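PDB 4TX8: probable chitinase A from Chromobacterium violaceum, which probably hydrolyses internal glycosidic links of chitin as a family 18 glycoside hydrolase. Local coordinates for residues Val177-Val188 with Phe212-Ser223; Ile225-Val236 with Tyr268-Ile278. All coordinates share one frame; numbering follows the deposited sequence.

Contact 1: Val177-Val188 with Phe212-Ser223; sequences VVLSLGGQNGSV and FDGIDLDLESGS. With CA (calcium ion), chain D.
Strands 177-182 and 214-218 run parallel, Leu179 beside Ile215 and Ser180 beside Asp216, with axes inclined by 33°, and Leu179 and Leu181 alternate as donor and acceptor to Gly214, Asp216 and Asp218. Where the pair begins, Asp213 meets Val177 twice: its N binds Val177 O, and its OD2 takes Val177 N at 2.9 Å through the anti lone pair. Phe212 offers a ring face to Leu179 CB, 4.0 Å from the ring centroid, while Val177 O lies in plane at its edge. With OG anti to the backbone N (chi1 -178°), Ser180 donates to the anti lone pair of Asp216 OD2 at 3.0 Å. Tyr112 also bonds that oxygen and Ser253 bonds OD1. Beyond the strands, Ser223 OG donates to Leu219 O (2.7 Å) and receives Val188 N (3.0 Å), tying the two loops together. Asp213, Asp216, Asp218 and Glu220 spell the DxxDxDxE signature of family 18. Calcium is held here by Asp218 OD1 at 2.4 Å, both carboxylate oxygens of Glu220, Ala255 O and water; Gln292 NE2 hydrogen-bonds Asp218 OD1. Three hydroxyls thus fix the rotation of the Asp216 carboxylate, while calcium, with Gln292 at Asp218, holds the two acidic groups that follow it.

Contact 2: Ile225-Val236 with Tyr268-Ile278; sequences IVVGAPVVSNLV and YGGNWGAYLPI
Val227 meets Tyr268 nearly at right angles, placing CG2 over the middle of one ring face in a CH-pi contact, 3.9 Å from the ring centroid. Its other methyl, CG1, turned anti to the backbone N (chi1 173°), reaches Tyr268 CE2 at 3.7 Å. The backbone of the same residue is held as well: Val227 N donates to Gly270 O at 2.9 Å, with an angle of 154° at the hydrogen, and a water joins Val227 O to Gly270 N. The type II turn from Val226 to Ala229 is thereby fastened to the type II' turn from Gly269 to Trp272, and Ala274 CB packs beside the Val227 amide. Both turns precede outer helices of the TIM barrel, 230-246 and 276-281, which come after strands 214-218 and 251-254 respectively. Ile278, in the first turn of helix 276-281, faces helix 230-246. Its extended end (chi2 174°) carries CD1 over the face of the Tyr275 ring and against Ile225 CG2, at 4.0 Å from CD1, and Leu235 CD2. Nearer the backbone, Ile278 CG1 lies 3.8 Å from Val232 CG1, a methyl that also touches Pro277 CG, and Val236 CG2 approaches Ile278 CA. Ile225 completes the cluster by crossing Tyr275 at a slant, CD1 standing 3.7 Å from CE2 of the ring.

In the fold
Contact 1 closes first: the chain leaves strand 176-182, passes through helix 193-210 and returns along strand 214-218, completing one beta-alpha-beta unit of the barrel. Contact 2 opens just afterwards, at Ile225, and its loop takes in the rest of helix 230-246 and strand 251-254 before closing at 268-278. The two loops are therefore in series, neither nested nor crossed. They nevertheless touch: Ile225 CD1 packs on Leu219 and Glu220, and Tyr275 reaches back to Leu217 and Glu220. Through these side chains the outer helical layer joined by contact 2 rests against the strand end that carries the calcium ligands Asp218 and Glu220.

Contact 1: Val177-Val188 with Phe212-Ser223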
loop_
_atom_site.group_PDB
_atom_site.type_symbol
_atom_site.label_atom_id
_atom_site.label_comp_id
_atom_site.label_asym_id
_atom_site.label_seq_id
_atom_site.Cartn_x
_atom_site.Cartn_y
_atom_site.Cartn_z
ATOM N N VAL A 177 2.946 11.334 4.477
ATOM C CA VAL A 177 2.693 10.388 5.555
ATOM C C VAL A 177 1.197 10.341 5.826
ATOM O O VAL A 177 0.616 11.310 6.313
ATOM C CB VAL A 177 3.443 10.766 6.843
ATOM C CG1 VAL A 177 3.226 9.701 7.911
ATOM C CG2 VAL A 177 4.931 10.951 6.563
ATOM N N VAL A 178 0.568 9.219 5.500
ATOM C CA VAL A 178 -0.881 9.138 5.602
ATOM C C VAL A 178 -1.305 8.016 6.552
ATOM O O VAL A 178 -0.566 7.058 6.774
ATOM C CB VAL A 178 -1.527 8.955 4.197
ATOM C CG1 VAL A 178 -0.508 9.248 3.103
ATOM C CG2 VAL A 178 -2.109 7.569 4.018
ATOM N N LEU A 179 -2.491 8.165 7.131
ATOM C CA LEU A 179 -3.016 7.204 8.089
ATOM C C LEU A 179 -3.963 6.234 7.401
ATOM O O LEU A 179 -4.928 6.654 6.770
ATOM C CB LEU A 179 -3.735 7.931 9.226
ATOM C CG LEU A 179 -4.346 7.041 10.306
ATOM C CD1 LEU A 179 -3.268 6.188 10.951
ATOM C CD2 LEU A 179 -5.074 7.876 11.349
ATOM N N SER A 180 -3.696 4.936 7.517
ATOM C CA SER A 180 -4.547 3.949 6.864
ATOM C C SER A 180 -5.645 3.419 7.777
ATOM O O SER A 180 -5.419 3.128 8.953
ATOM C CB SER A 180 -3.721 2.774 6.342
ATOM O OG SER A 180 -4.556 1.839 5.678
ATOM N N LEU A 181 -6.839 3.299 7.213
ATOM C CA LEU A 181 -7.950 2.645 7.882
ATOM C C LEU A 181 -7.994 1.190 7.442
ATOM O O LEU A 181 -8.231 0.902 6.265
ATOM C CB LEU A 181 -9.271 3.342 7.553
ATOM C CG LEU A 181 -9.727 4.557 8.366
ATOM C CD1 LEU A 181 -8.565 5.430 8.806
ATOM C CD2 LEU A 181 -10.715 5.366 7.543
ATOM N N GLY A 182 -7.754 0.277 8.376
ATOM C CA GLY A 182 -7.750 -1.138 8.058
ATOM C C GLY A 182 -7.167 -1.980 9.179
ATOM O O GLY A 182 -7.144 -1.562 10.336
ATOM N N GLY A 183 -6.707 -3.177 8.835
ATOM C CA GLY A 183 -6.055 -4.058 9.786
ATOM C C GLY A 183 -7.002 -4.697 10.781
ATOM O O GLY A 183 -8.214 -4.728 10.585
ATOM N N GLN A 184 -6.435 -5.197 11.869
ATOM C CA GLN A 184 -7.179 -5.975 12.848
ATOM C C GLN A 184 -8.441 -5.256 13.331
ATOM O O GLN A 184 -9.489 -5.874 13.504
ATOM C CB GLN A 184 -6.271 -6.307 14.024
ATOM C CG GLN A 184 -6.850 -7.275 15.012
ATOM C CD GLN A 184 -5.861 -7.586 16.103
ATOM O OE1 GLN A 184 -4.822 -8.198 15.853
ATOM N NE2 GLN A 184 -6.157 -7.138 17.318
ATOM N N ASN A 185 -8.339 -3.945 13.523
ATOM C CA ASN A 185 -9.503 -3.136 13.855
ATOM C C ASN A 185 -9.926 -2.277 12.668
ATOM O O ASN A 185 -10.118 -1.069 12.801
ATOM C CB ASN A 185 -9.216 -2.258 15.073
ATOM C CG ASN A 185 -8.967 -3.072 16.332
ATOM O OD1 ASN A 185 -9.630 -4.080 16.573
ATOM N ND2 ASN A 185 -8.004 -2.640 17.135
ATOM N N GLY A 186 -10.067 -2.910 11.507
ATOM C CA GLY A 186 -10.430 -2.203 10.292
ATOM C C GLY A 186 -11.884 -2.377 9.901
ATOM O O GLY A 186 -12.233 -2.276 8.725
ATOM N N SER A 187 -12.735 -2.643 10.887
ATOM C CA SER A 187 -14.166 -2.792 10.644
ATOM C C SER A 187 -14.909 -1.517 11.016
ATOM O O SER A 187 -15.313 -1.338 12.163
ATOM C CB SER A 187 -14.733 -3.978 11.430
ATOM O OG SER A 187 -14.095 -5.194 11.065
ATOM N N VAL A 188 -15.080 -0.631 10.041
ATOM C CA VAL A 188 -15.755 0.641 10.268
ATOM C C VAL A 188 -17.262 0.529 10.052
ATOM O O VAL A 188 -17.713 -0.067 9.075
ATOM C CB VAL A 188 -15.193 1.736 9.342
ATOM C CG1 VAL A 188 -15.814 3.083 9.670
ATOM C CG2 VAL A 188 -13.681 1.800 9.465
ATOM N N PHE A 212 -0.701 14.134 9.884
ATOM C CA PHE A 212 -0.851 13.260 8.724
ATOM C C PHE A 212 -1.353 14.060 7.525
ATOM O O PHE A 212 -2.141 14.987 7.687
ATOM C CB PHE A 212 -1.825 12.120 9.021
ATOM C CG PHE A 212 -1.328 11.140 10.040
ATOM C CD1 PHE A 212 -0.229 10.340 9.774
ATOM C CD2 PHE A 212 -1.983 10.990 11.252
ATOM C CE1 PHE A 212 0.220 9.426 10.707
ATOM C CE2 PHE A 212 -1.540 10.075 12.189
ATOM C CZ PHE A 212 -0.434 9.293 11.915
ATOM N N ASP A 213 -0.913 13.696 6.325
ATOM C CA ASP A 213 -1.321 14.418 5.120
ATOM C C ASP A 213 -2.731 14.045 4.678
ATOM O O ASP A 213 -3.362 14.769 3.911
ATOM C CB ASP A 213 -0.342 14.155 3.973
ATOM C CG ASP A 213 1.016 14.770 4.218
ATOM O OD1 ASP A 213 1.131 16.009 4.103
ATOM O OD2 ASP A 213 1.968 14.017 4.517
ATOM N N GLY A 214 -3.219 12.907 5.157
ATOM C CA GLY A 214 -4.524 12.423 4.756
ATOM C C GLY A 214 -4.716 10.973 5.141
ATOM O O GLY A 214 -4.058 10.482 6.057
ATOM N N ILE A 215 -5.612 10.281 4.443
ATOM C CA ILE A 215 -5.946 8.912 4.814
ATOM C C ILE A 215 -5.876 7.931 3.650
ATOM O O ILE A 215 -5.953 8.311 2.479
ATOM C CB ILE A 215 -7.359 8.820 5.430
ATOM C CG1 ILE A 215 -8.424 9.121 4.374
ATOM C CG2 ILE A 215 -7.490 9.748 6.638
ATOM C CD1 ILE A 215 -9.846 8.999 4.888
ATOM N N ASP A 216 -5.727 6.659 4.004
ATOM C CA ASP A 216 -5.755 5.555 3.056
ATOM C C ASP A 216 -6.882 4.609 3.441
ATOM O O ASP A 216 -7.028 4.261 4.611
ATOM C CB ASP A 216 -4.413 4.815 3.044
ATOM C CG ASP A 216 -4.443 3.563 2.182
ATOM O OD1 ASP A 216 -4.505 3.695 0.943
ATOM O OD2 ASP A 216 -4.395 2.447 2.744
ATOM N N LEU A 217 -7.683 4.195 2.467
ATOM C CA LEU A 217 -8.770 3.266 2.749
ATOM C C LEU A 217 -8.371 1.826 2.422
ATOM O O LEU A 217 -8.265 1.440 1.259
ATOM C CB LEU A 217 -10.025 3.658 1.971
ATOM C CG LEU A 217 -10.486 5.107 2.147
ATOM C CD1 LEU A 217 -11.730 5.368 1.315
ATOM C CD2 LEU A 217 -10.735 5.428 3.619
ATOM N N ASP A 218 -8.147 1.041 3.467
ATOM C CA ASP A 218 -7.796 -0.366 3.330
ATOM C C ASP A 218 -8.732 -1.168 4.224
ATOM O O ASP A 218 -8.303 -2.064 4.947
ATOM C CB ASP A 218 -6.329 -0.590 3.713
ATOM C CG ASP A 218 -5.842 -1.994 3.402
ATOM O OD1 ASP A 218 -6.469 -2.680 2.572
ATOM O OD2 ASP A 218 -4.823 -2.410 3.988
ATOM N N LEU A 219 -10.017 -0.832 4.181
ATOM C CA LEU A 219 -10.950 -1.266 5.216
ATOM C C LEU A 219 -12.086 -2.160 4.730
ATOM O O LEU A 219 -12.985 -2.492 5.503
ATOM C CB LEU A 219 -11.547 -0.033 5.907
ATOM C CG LEU A 219 -12.002 1.144 5.027
ATOM C CD1 LEU A 219 -13.182 0.794 4.127
ATOM C CD2 LEU A 219 -12.343 2.348 5.889
ATOM N N GLU A 220 -12.058 -2.542 3.459
ATOM C CA GLU A 220 -13.241 -3.124 2.836
ATOM C C GLU A 220 -13.597 -4.513 3.362
ATOM O O GLU A 220 -14.760 -4.911 3.334
ATOM C CB GLU A 220 -13.068 -3.183 1.314
ATOM C CG GLU A 220 -12.093 -4.239 0.817
ATOM C CD GLU A 220 -10.674 -3.722 0.682
ATOM O OE1 GLU A 220 -10.340 -2.701 1.325
ATOM O OE2 GLU A 220 -9.898 -4.338 -0.079
ATOM N N SER A 221 -12.611 -5.248 3.853
ATOM C CA SER A 221 -12.837 -6.648 4.175
ATOM C C SER A 221 -13.644 -6.834 5.451
ATOM O O SER A 221 -14.374 -7.814 5.585
ATOM C CB SER A 221 -11.507 -7.380 4.290
ATOM O OG SER A 221 -11.675 -8.728 4.694
ATOM N N GLY A 222 -13.514 -5.899 6.385
ATOM C CA GLY A 222 -14.264 -5.979 7.625
ATOM C C GLY A 222 -15.414 -4.992 7.737
ATOM O O GLY A 222 -16.152 -5.011 8.719
ATOM N N SER A 223 -15.580 -4.133 6.736
ATOM C CA SER A 223 -16.576 -3.067 6.829
ATOM C C SER A 223 -17.856 -3.353 6.045
ATOM O O SER A 223 -18.706 -2.476 5.907
ATOM C CB SER A 223 -15.972 -1.745 6.359
ATOM O OG SER A 223 -14.866 -1.380 7.165
HETATM CA CA CA D . -7.907 -3.480 0.867
HETATM O O HOH W 1 -11.407 -4.411 6.735
HETATM O O HOH W 2 -7.770 -5.647 2.198
#

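Contact 2: Ile225-Val236 with Tyr268-Ile278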
loop_
_atom_site.group_PDB
_atom_site.type_symbol
_atom_site.label_atom_id
_atom_site.label_comp_id
_atom_site.label_asym_id
_atom_site.label_seq_id
_atom_site.Cartn_x
_atom_site.Cartn_y
_atom_site.Cartn_z
ATOM N N ILE A 225 -18.468 -3.904 2.826
ATOM C CA ILE A 225 -18.651 -3.142 1.605
ATOM C C ILE A 225 -19.183 -4.071 0.521
ATOM O O ILE A 225 -18.426 -4.783 -0.144
ATOM C CB ILE A 225 -17.347 -2.451 1.168
ATOM C CG1 ILE A 225 -16.937 -1.426 2.230
ATOM C CG2 ILE A 225 -17.525 -1.768 -0.184
ATOM C CD1 ILE A 225 -15.746 -0.580 1.851
ATOM N N VAL A 226 -20.507 -4.081 0.392
ATOM C CA VAL A 226 -21.193 -4.855 -0.627
ATOM C C VAL A 226 -22.139 -3.940 -1.392
ATOM O O VAL A 226 -22.484 -2.856 -0.916
ATOM C CB VAL A 226 -21.987 -6.036 -0.029
ATOM C CG1 VAL A 226 -21.055 -7.011 0.678
ATOM C CG2 VAL A 226 -23.062 -5.530 0.919
ATOM N N VAL A 227 -22.551 -4.377 -2.577
ATOM C CA VAL A 227 -23.467 -3.600 -3.406
ATOM C C VAL A 227 -24.776 -3.318 -2.674
ATOM O O VAL A 227 -25.448 -4.240 -2.207
ATOM C CB VAL A 227 -23.773 -4.323 -4.734
ATOM C CG1 VAL A 227 -24.864 -3.591 -5.503
ATOM C CG2 VAL A 227 -22.510 -4.447 -5.574
ATOM N N GLY A 228 -25.122 -2.039 -2.562
ATOM C CA GLY A 228 -26.378 -1.640 -1.955
ATOM C C GLY A 228 -26.296 -1.319 -0.474
ATOM O O GLY A 228 -27.273 -0.863 0.120
ATOM N N ALA A 229 -25.136 -1.554 0.130
ATOM C CA ALA A 229 -24.964 -1.298 1.555
ATOM C C ALA A 229 -24.858 0.198 1.829
ATOM O O ALA A 229 -24.254 0.933 1.048
ATOM C CB ALA A 229 -23.734 -2.023 2.082
ATOM N N PRO A 230 -25.460 0.656 2.940
ATOM C CA PRO A 230 -25.422 2.066 3.345
ATOM C C PRO A 230 -24.004 2.630 3.460
ATOM O O PRO A 230 -23.807 3.821 3.220
ATOM C CB PRO A 230 -26.110 2.050 4.712
ATOM C CG PRO A 230 -27.047 0.902 4.634
ATOM C CD PRO A 230 -26.329 -0.143 3.821
ATOM N N VAL A 231 -23.038 1.787 3.811
ATOM C CA VAL A 231 -21.657 2.226 3.992
ATOM C C VAL A 231 -21.075 2.812 2.703
ATOM O O VAL A 231 -20.251 3.724 2.744
ATOM C CB VAL A 231 -20.758 1.064 4.493
ATOM C CG1 VAL A 231 -20.866 -0.145 3.573
ATOM C CG2 VAL A 231 -19.305 1.513 4.641
ATOM N N VAL A 232 -21.520 2.297 1.560
ATOM C CA VAL A 232 -21.028 2.757 0.264
ATOM C C VAL A 232 -21.265 4.257 0.067
ATOM O O VAL A 232 -20.347 4.996 -0.293
ATOM C CB VAL A 232 -21.688 1.980 -0.889
ATOM C CG1 VAL A 232 -21.271 2.557 -2.228
ATOM C CG2 VAL A 232 -21.333 0.500 -0.802
ATOM N N SER A 233 -22.492 4.702 0.319
ATOM C CA SER A 233 -22.831 6.120 0.214
ATOM C C SER A 233 -22.248 6.929 1.366
ATOM O O SER A 233 -21.735 8.029 1.165
ATOM C CB SER A 233 -24.348 6.314 0.176
ATOM O OG SER A 233 -24.901 5.775 -1.007
ATOM N N ASN A 234 -22.333 6.381 2.574
ATOM C CA ASN A 234 -21.908 7.110 3.761
ATOM C C ASN A 234 -20.402 7.341 3.812
ATOM O O ASN A 234 -19.948 8.345 4.354
ATOM C CB ASN A 234 -22.366 6.380 5.022
ATOM C CG ASN A 234 -23.876 6.364 5.171
ATOM O OD1 ASN A 234 -24.578 7.177 4.568
ATOM N ND2 ASN A 234 -24.383 5.441 5.979
ATOM N N LEU A 235 -19.628 6.419 3.245
ATOM C CA LEU A 235 -18.175 6.558 3.240
ATOM C C LEU A 235 -17.742 7.728 2.360
ATOM O O LEU A 235 -16.875 8.510 2.742
ATOM C CB LEU A 235 -17.508 5.262 2.767
ATOM C CG LEU A 235 -15.977 5.243 2.721
ATOM C CD1 LEU A 235 -15.385 5.613 4.072
ATOM C CD2 LEU A 235 -15.466 3.880 2.265
ATOM N N VAL A 236 -18.352 7.846 1.185
ATOM C CA VAL A 236 -18.065 8.956 0.281
ATOM C C VAL A 236 -18.404 10.289 0.939
ATOM O O VAL A 236 -17.627 11.242 0.882
ATOM C CB VAL A 236 -18.844 8.825 -1.041
ATOM C CG1 VAL A 236 -18.711 10.094 -1.871
ATOM C CG2 VAL A 236 -18.355 7.616 -1.825
ATOM N N TYR A 268 -21.467 -8.159 -10.648
ATOM C CA TYR A 268 -21.858 -7.025 -9.812
ATOM C C TYR A 268 -22.858 -7.465 -8.748
ATOM O O TYR A 268 -24.046 -7.627 -9.025
ATOM C CB TYR A 268 -22.443 -5.893 -10.663
ATOM C CG TYR A 268 -22.495 -4.562 -9.945
ATOM C CD1 TYR A 268 -21.327 -3.875 -9.639
ATOM C CD2 TYR A 268 -23.707 -3.993 -9.569
ATOM C CE1 TYR A 268 -21.361 -2.659 -8.978
ATOM C CE2 TYR A 268 -23.753 -2.774 -8.907
ATOM C CZ TYR A 268 -22.575 -2.111 -8.614
ATOM O OH TYR A 268 -22.604 -0.902 -7.957
ATOM N N GLY A 269 -22.361 -7.656 -7.530
ATOM C CA GLY A 269 -23.164 -8.151 -6.426
ATOM C C GLY A 269 -22.249 -8.601 -5.303
ATOM O O GLY A 269 -21.117 -9.013 -5.551
ATOM N N GLY A 270 -22.732 -8.526 -4.068
ATOM C CA GLY A 270 -21.883 -8.808 -2.924
ATOM C C GLY A 270 -20.707 -7.849 -2.935
ATOM O O GLY A 270 -20.876 -6.661 -3.203
ATOM N N ASN A 271 -19.511 -8.365 -2.672
ATOM C CA ASN A 271 -18.307 -7.539 -2.695
ATOM C C ASN A 271 -17.863 -7.157 -4.103
ATOM O O ASN A 271 -17.117 -6.194 -4.286
ATOM C CB ASN A 271 -17.159 -8.260 -1.993
ATOM C CG ASN A 271 -17.473 -8.589 -0.557
ATOM O OD1 ASN A 271 -17.914 -7.730 0.209
ATOM N ND2 ASN A 271 -17.261 -9.842 -0.181
ATOM N N TRP A 272 -18.308 -7.916 -5.097
ATOM C CA TRP A 272 -17.780 -7.749 -6.445
ATOM C C TRP A 272 -18.309 -6.483 -7.112
ATOM O O TRP A 272 -19.518 -6.289 -7.260
ATOM C CB TRP A 272 -18.071 -9.002 -7.280
ATOM C CG TRP A 272 -17.068 -10.078 -6.969
ATOM C CD1 TRP A 272 -16.853 -10.665 -5.755
ATOM C CD2 TRP A 272 -16.111 -10.658 -7.869
ATOM N NE1 TRP A 272 -15.836 -11.582 -5.846
ATOM C CE2 TRP A 272 -15.363 -11.599 -7.133
ATOM C CE3 TRP A 272 -15.821 -10.479 -9.227
ATOM C CZ2 TRP A 272 -14.344 -12.359 -7.706
ATOM C CZ3 TRP A 272 -14.809 -11.237 -9.796
ATOM C CH2 TRP A 272 -14.083 -12.166 -9.036
ATOM N N GLY A 273 -17.375 -5.611 -7.484
ATOM C CA GLY A 273 -17.698 -4.305 -8.032
ATOM C C GLY A 273 -18.193 -3.307 -6.998
ATOM O O GLY A 273 -18.529 -2.175 -7.338
ATOM N N ALA A 274 -18.222 -3.717 -5.731
ATOM C CA ALA A 274 -18.873 -2.928 -4.684
ATOM C C ALA A 274 -18.167 -1.606 -4.389
ATOM O O ALA A 274 -18.768 -0.694 -3.827
ATOM C CB ALA A 274 -18.990 -3.749 -3.406
ATOM N N TYR A 275 -16.899 -1.500 -4.770
ATOM C CA TYR A 275 -16.121 -0.295 -4.493
ATOM C C TYR A 275 -16.277 0.778 -5.567
ATOM O O TYR A 275 -15.887 1.927 -5.360
ATOM C CB TYR A 275 -14.639 -0.644 -4.349
ATOM C CG TYR A 275 -13.960 0.016 -3.176
ATOM C CD1 TYR A 275 -13.401 1.283 -3.291
ATOM C CD2 TYR A 275 -13.874 -0.630 -1.951
ATOM C CE1 TYR A 275 -12.775 1.885 -2.214
ATOM C CE2 TYR A 275 -13.252 -0.039 -0.873
ATOM C CZ TYR A 275 -12.704 1.218 -1.008
ATOM O OH TYR A 275 -12.084 1.806 0.070
ATOM N N LEU A 276 -16.839 0.406 -6.714
ATOM C CA LEU A 276 -16.873 1.311 -7.864
ATOM C C LEU A 276 -17.639 2.626 -7.618
ATOM O O LEU A 276 -17.172 3.687 -8.032
ATOM C CB LEU A 276 -17.446 0.585 -9.088
ATOM C CG LEU A 276 -16.618 -0.601 -9.604
ATOM C CD1 LEU A 276 -17.371 -1.371 -10.677
ATOM C CD2 LEU A 276 -15.261 -0.148 -10.128
ATOM N N PRO A 277 -18.808 2.580 -6.949
ATOM C CA PRO A 277 -19.423 3.890 -6.691
ATOM C C PRO A 277 -18.668 4.722 -5.649
ATOM O O PRO A 277 -18.811 5.943 -5.633
ATOM C CB PRO A 277 -20.831 3.532 -6.195
ATOM C CG PRO A 277 -20.749 2.118 -5.760
ATOM C CD PRO A 277 -19.721 1.469 -6.621
ATOM N N ILE A 278 -17.869 4.078 -4.803
ATOM C CA ILE A 278 -17.038 4.805 -3.846
ATOM C C ILE A 278 -15.946 5.582 -4.584
ATOM O O ILE A 278 -15.725 6.766 -4.324
ATOM C CB ILE A 278 -16.395 3.859 -2.811
ATOM C CG1 ILE A 278 -17.480 3.159 -1.987
ATOM C CG2 ILE A 278 -15.441 4.624 -1.901
ATOM C CD1 ILE A 278 -16.945 2.103 -1.038
HETATM O O HOH W 3 -25.169 -7.042 -2.608
#